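Local coordinates for protein NAD nucleotidase (Haemophilus influenzae, PDB 3ZTV) that degrades NAD to adenosine and nicotinamide riboside, acting as an NAD pyrophosphatase and 5'-nucleotidase of the periplasm, at residues V402-Q407 with S444-V449; A457-S462 with G484-S489. One frame throughout, in Å; residues are numbered along the deposited sequence.

Interaction 1 of 2, residues V402-Q407 with S444-V449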
loop_
_atom_site.group_PDB
_atom_site.type_symbol
_atom_site.label_atom_id
_atom_site.label_comp_id
_atom_site.label_asym_id
_atom_site.label_seq_id
_atom_site.Cartn_x
_atom_site.Cartn_y
_atom_site.Cartn_z
ATOM N N VAL A 402 17.358 2.324 16.446
ATOM C CA VAL A 402 18.458 3.274 16.595
ATOM C C VAL A 402 19.843 2.618 16.569
ATOM O O VAL A 402 20.077 1.608 17.232
ATOM C CB VAL A 402 18.276 4.128 17.873
ATOM C CG1 VAL A 402 19.536 4.921 18.189
ATOM C CG2 VAL A 402 17.084 5.059 17.708
ATOM N N ASP A 403 20.747 3.201 15.784
ATOM C CA ASP A 403 22.112 2.679 15.664
ATOM C C ASP A 403 23.068 3.202 16.737
ATOM O O ASP A 403 23.988 2.503 17.164
ATOM C CB ASP A 403 22.677 3.006 14.283
ATOM C CG ASP A 403 21.943 2.291 13.170
ATOM O OD1 ASP A 403 21.857 1.046 13.219
ATOM O OD2 ASP A 403 21.449 2.971 12.253
ATOM N N LEU A 404 22.858 4.441 17.163
ATOM C CA LEU A 404 23.740 5.046 18.149
ATOM C C LEU A 404 23.037 6.238 18.763
ATOM O O LEU A 404 22.145 6.829 18.149
ATOM C CB LEU A 404 25.063 5.470 17.497
ATOM C CG LEU A 404 24.985 6.535 16.401
ATOM C CD1 LEU A 404 25.345 7.911 16.962
ATOM C CD2 LEU A 404 25.870 6.182 15.197
ATOM N N THR A 405 23.420 6.575 19.989
ATOM C CA THR A 405 22.915 7.786 20.618
ATOM C C THR A 405 24.069 8.643 21.117
ATOM O O THR A 405 25.150 8.128 21.412
ATOM C CB THR A 405 21.992 7.478 21.803
ATOM O OG1 THR A 405 22.699 6.671 22.747
ATOM C CG2 THR A 405 20.735 6.755 21.341
ATOM N N ILE A 406 23.831 9.946 21.208
ATOM C CA ILE A 406 24.829 10.901 21.682
ATOM C C ILE A 406 24.193 11.811 22.724
ATOM O O ILE A 406 23.115 12.364 22.489
ATOM C CB ILE A 406 25.381 11.753 20.525
ATOM C CG1 ILE A 406 26.087 10.852 19.505
ATOM C CG2 ILE A 406 26.298 12.847 21.051
ATOM C CD1 ILE A 406 26.449 11.549 18.208
ATOM N N GLN A 407 24.859 11.951 23.872
ATOM C CA GLN A 407 24.380 12.775 24.990
ATOM C C GLN A 407 25.488 13.739 25.406
ATOM O O GLN A 407 26.665 13.371 25.442
ATOM C CB GLN A 407 23.961 11.885 26.175
ATOM C CG GLN A 407 23.549 12.630 27.454
ATOM C CD GLN A 407 22.196 13.328 27.353
ATOM O OE1 GLN A 407 21.512 13.255 26.340
ATOM N NE2 GLN A 407 21.810 14.011 28.424
ATOM N N SER A 444 29.501 10.568 7.885
ATOM C CA SER A 444 30.335 11.766 7.813
ATOM C C SER A 444 29.776 12.891 8.688
ATOM O O SER A 444 30.528 13.666 9.281
ATOM C CB SER A 444 30.477 12.235 6.364
ATOM O OG SER A 444 29.208 12.528 5.802
ATOM N N LEU A 445 28.452 12.977 8.765
ATOM C CA LEU A 445 27.802 13.984 9.601
ATOM C C LEU A 445 27.868 13.624 11.082
ATOM O O LEU A 445 27.888 14.509 11.938
ATOM C CB LEU A 445 26.348 14.177 9.170
ATOM C CG LEU A 445 26.144 14.831 7.801
ATOM C CD1 LEU A 445 24.690 14.718 7.376
ATOM C CD2 LEU A 445 26.593 16.283 7.823
ATOM N N VAL A 446 27.884 12.330 11.381
ATOM C CA VAL A 446 28.064 11.882 12.758
ATOM C C VAL A 446 29.440 12.325 13.244
ATOM O O VAL A 446 29.571 12.864 14.342
ATOM C CB VAL A 446 27.908 10.357 12.909
ATOM C CG1 VAL A 446 28.213 9.929 14.348
ATOM C CG2 VAL A 446 26.500 9.924 12.503
ATOM N N LYS A 447 30.459 12.116 12.415
ATOM C CA LYS A 447 31.799 12.590 12.745
ATOM C C LYS A 447 31.783 14.097 12.991
ATOM O O LYS A 447 32.332 14.577 13.986
ATOM C CB LYS A 447 32.794 12.252 11.630
ATOM C CG LYS A 447 33.159 10.775 11.525
ATOM C CD LYS A 447 34.149 10.534 10.384
ATOM C CE LYS A 447 34.656 9.102 10.356
ATOM N NZ LYS A 447 35.471 8.807 9.133
ATOM N N GLN A 448 31.142 14.836 12.090
ATOM C CA GLN A 448 31.119 16.288 12.195
ATOM C C GLN A 448 30.442 16.788 13.475
ATOM O O GLN A 448 30.909 17.736 14.095
ATOM C CB GLN A 448 30.470 16.928 10.965
ATOM C CG GLN A 448 30.668 18.427 10.921
ATOM C CD GLN A 448 32.137 18.818 10.887
ATOM O OE1 GLN A 448 32.866 18.462 9.956
ATOM N NE2 GLN A 448 32.580 19.551 11.903
ATOM N N VAL A 449 29.342 16.162 13.880
ATOM C CA VAL A 449 28.680 16.640 15.091
ATOM C C VAL A 449 29.545 16.399 16.336
ATOM O O VAL A 449 29.551 17.226 17.247
ATOM C CB VAL A 449 27.231 16.100 15.262
ATOM C CG1 VAL A 449 27.227 14.656 15.698
ATOM C CG2 VAL A 449 26.460 16.961 16.262
#
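Ile406 overlaps Val449 methyl on methyl, its CD1 lying 4.1 Å from CG1 of Val449 as the two side chains reach toward each other tip to tip. CG1 of Ile406 stands beside the backbone N (chi1 -62°), and the extended chain beyond it carries CD1 toward the helix. On the other side, the first torsion of Val449 (75°) sets CG1 between the backbone N and the carbonyl carbon, the branch that meets the strand. A second, looser pair lies next to it, with CD1 of Leu404 4.4 Å from CG1 of Val446. Leu404 and Ile406 are two residues apart on one strand and project from the same face; their CD1 atoms come within 4.0 Å of each other, making a small continuous apolar surface for the helix.

The setting is a worked example of helix-on-sheet packing in an alpha/beta domain, here the C-terminal domain of the 5'-nucleotidase family. Strand 404-408 lies within a five-stranded mixed sheet, with strand 467-470 antiparallel to it and strand 508-514 parallel to it. Helix 443-460 starts directly after strand 435-442 and covers the face that carries Leu404 and Ile406. From the opposite face Thr405 and Gln407 pack on helix 386-396, and Thr405 OG1 bonds to the carbonyl O of Ala392.

All four touching residues are buried, and the contact between them is purely apolar. Neighbouring elements complete the surroundings: Val511 of strand 508-514 touches both Leu404 and Val446, while Val449 also rests on Tyr524 and on Thr526 and Phe527 of helix 525-530. Farther round the helix, Lys447 NZ forms a salt bridge with Asp505 OD1.

Interaction 2 of 2, residues A457-S462 with G484-S489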
loop_
_atom_site.group_PDB
_atom_site.type_symbol
_atom_site.label_atom_id
_atom_site.label_comp_id
_atom_site.label_asym_id
_atom_site.label_seq_id
_atom_site.Cartn_x
_atom_site.Cartn_y
_atom_site.Cartn_z
ATOM N N ALA A 457 33.011 22.500 23.630
ATOM C CA ALA A 457 33.411 22.121 24.988
ATOM C C ALA A 457 34.807 22.615 25.359
ATOM O O ALA A 457 35.054 23.002 26.500
ATOM C CB ALA A 457 33.335 20.604 25.162
ATOM N N LEU A 458 35.717 22.585 24.394
ATOM C CA LEU A 458 37.130 22.828 24.659
ATOM C C LEU A 458 37.552 24.266 24.401
ATOM O O LEU A 458 38.515 24.747 25.003
ATOM C CB LEU A 458 37.986 21.889 23.808
ATOM C CG LEU A 458 37.865 20.397 24.126
ATOM C CD1 LEU A 458 38.414 19.564 22.980
ATOM C CD2 LEU A 458 38.575 20.064 25.434
ATOM N N VAL A 459 36.844 24.955 23.513
ATOM C CA VAL A 459 37.276 26.284 23.086
ATOM C C VAL A 459 36.194 27.360 23.139
ATOM O O VAL A 459 36.351 28.366 23.829
ATOM C CB VAL A 459 37.870 26.249 21.657
ATOM C CG1 VAL A 459 38.311 27.647 21.226
ATOM C CG2 VAL A 459 39.034 25.271 21.584
ATOM N N ASP A 460 35.103 27.151 22.408
ATOM C CA ASP A 460 34.140 28.221 22.146
ATOM C C ASP A 460 33.084 28.440 23.230
ATOM O O ASP A 460 32.509 29.527 23.323
ATOM C CB ASP A 460 33.447 27.986 20.802
ATOM C CG ASP A 460 34.412 28.007 19.635
ATOM O OD1 ASP A 460 35.440 28.716 19.717
ATOM O OD2 ASP A 460 34.137 27.317 18.633
ATOM N N GLY A 461 32.817 27.425 24.044
ATOM C CA GLY A 461 31.731 27.527 25.003
ATOM C C GLY A 461 31.813 26.646 26.235
ATOM O O GLY A 461 32.887 26.431 26.791
ATOM N N SER A 462 30.659 26.142 26.657
ATOM C CA SER A 462 30.523 25.372 27.889
ATOM C C SER A 462 31.087 23.959 27.771
ATOM O O SER A 462 30.853 23.270 26.779
ATOM C CB SER A 462 29.044 25.304 28.292
ATOM O OG SER A 462 28.808 24.323 29.288
ATOM N N GLY A 484 42.486 20.249 10.998
ATOM C CA GLY A 484 41.571 20.863 11.943
ATOM C C GLY A 484 40.674 19.889 12.684
ATOM O O GLY A 484 39.727 20.302 13.355
ATOM N N LYS A 485 40.985 18.599 12.583
ATOM C CA LYS A 485 40.153 17.548 13.171
ATOM C C LYS A 485 40.732 16.977 14.463
ATOM O O LYS A 485 41.948 16.801 14.589
ATOM C CB LYS A 485 39.950 16.413 12.166
ATOM C CG LYS A 485 39.325 16.852 10.851
ATOM C CD LYS A 485 37.887 17.338 11.045
ATOM C CE LYS A 485 37.269 17.777 9.722
ATOM N NZ LYS A 485 35.798 18.023 9.826
ATOM N N ARG A 486 39.860 16.683 15.423
ATOM C CA ARG A 486 40.280 16.054 16.673
ATOM C C ARG A 486 40.064 14.535 16.686
ATOM O O ARG A 486 40.722 13.823 17.444
ATOM C CB ARG A 486 39.558 16.688 17.871
ATOM C CG ARG A 486 39.904 18.147 18.132
ATOM C CD ARG A 486 39.320 18.617 19.461
ATOM N NE ARG A 486 39.747 19.975 19.803
ATOM C CZ ARG A 486 39.168 21.083 19.347
ATOM N NH1 ARG A 486 38.129 21.011 18.522
ATOM N NH2 ARG A 486 39.631 22.272 19.718
ATOM N N LEU A 487 39.140 14.039 15.871
ATOM C CA LEU A 487 38.838 12.609 15.886
ATOM C C LEU A 487 39.992 11.752 15.375
ATOM O O LEU A 487 40.623 12.073 14.367
ATOM C CB LEU A 487 37.562 12.301 15.099
ATOM C CG LEU A 487 36.244 12.685 15.784
ATOM C CD1 LEU A 487 35.086 12.525 14.814
ATOM C CD2 LEU A 487 36.012 11.854 17.035
ATOM N N VAL A 488 40.241 10.656 16.087
ATOM C CA VAL A 488 41.279 9.692 15.732
ATOM C C VAL A 488 40.647 8.423 15.163
ATOM O O VAL A 488 41.095 7.894 14.146
ATOM C CB VAL A 488 42.149 9.339 16.957
ATOM C CG1 VAL A 488 43.096 8.184 16.647
ATOM C CG2 VAL A 488 42.928 10.562 17.411
ATOM N N SER A 489 39.597 7.942 15.824
ATOM C CA SER A 489 38.877 6.760 15.366
ATOM C C SER A 489 37.423 6.830 15.826
ATOM O O SER A 489 37.134 7.385 16.886
ATOM C CB SER A 489 39.543 5.495 15.920
ATOM O OG SER A 489 39.401 5.402 17.325
#
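Arg486 runs from just before strand 487-493 to the last turn of helix 443-460, where Leu458 and Val459 receive it. The strand pairs antiparallel with strand 472-477 in a four-stranded mixed sheet, and a classic beta bulge, Val488 and Ser489 facing Glu475, follows just after the arginine. From CB the chain sets out with CG beside the backbone N and runs extended to NE. CB and CG make no close approach to the helix end; contact begins at CD, 3.8 Å from CD1 of Leu458. NE comes nearer, 3.5 Å from the same methyl, and CZ follows at 4.0 Å. A turn about CD-NE (chi4 83°) sets the guanidinium plane across the line of the chain, with CD1 of Leu458 over one face. At the tip NH2 reaches CG2 of Val459, which approaches obliquely at 3.6 Å.

The methyls touch the guanidinium by van der Waals contact; its polar partners lie outside the two segments: NE donates to the carbonyl O of Glu478 and NH1 to OE1 of Gln455 on the helix. Met454 and Pro480 also pack against the arginine. The helix winds into a wider pi-type turn at 457-460 before Gly461 leaves helical geometry, and Leu458 touches Ile374 as well. The backbone at the strand entrance is tied to the same helix by one carboxylate, for Glu451 takes the N-H of Arg486 on OE1 and that of Leu487 on OE2.

How the interactions relate
Helix 443-460 serves both contacts in turn, its first part facing the five-stranded sheet in interaction 1 and its C-terminal end meeting, in interaction 2, the arginine that leads into a strand of the four-stranded sheet. The contact centres are about 15 Å apart, and the two touch directly: Gln448 OE1 lies 3.0 Å from Lys485 NZ, and the carbonyl O of Lys447 lies 3.5 Å from CD1 of Leu487. Neither contact pair lines the nucleoside pocket; the side chains of Ile406 and Leu458 are about 11 and 13 Å from the bound adenosine. The helix nevertheless leads to it, since Ser462, just beyond the helix end, hydrogen-bonds O3' of the adenosine through OG.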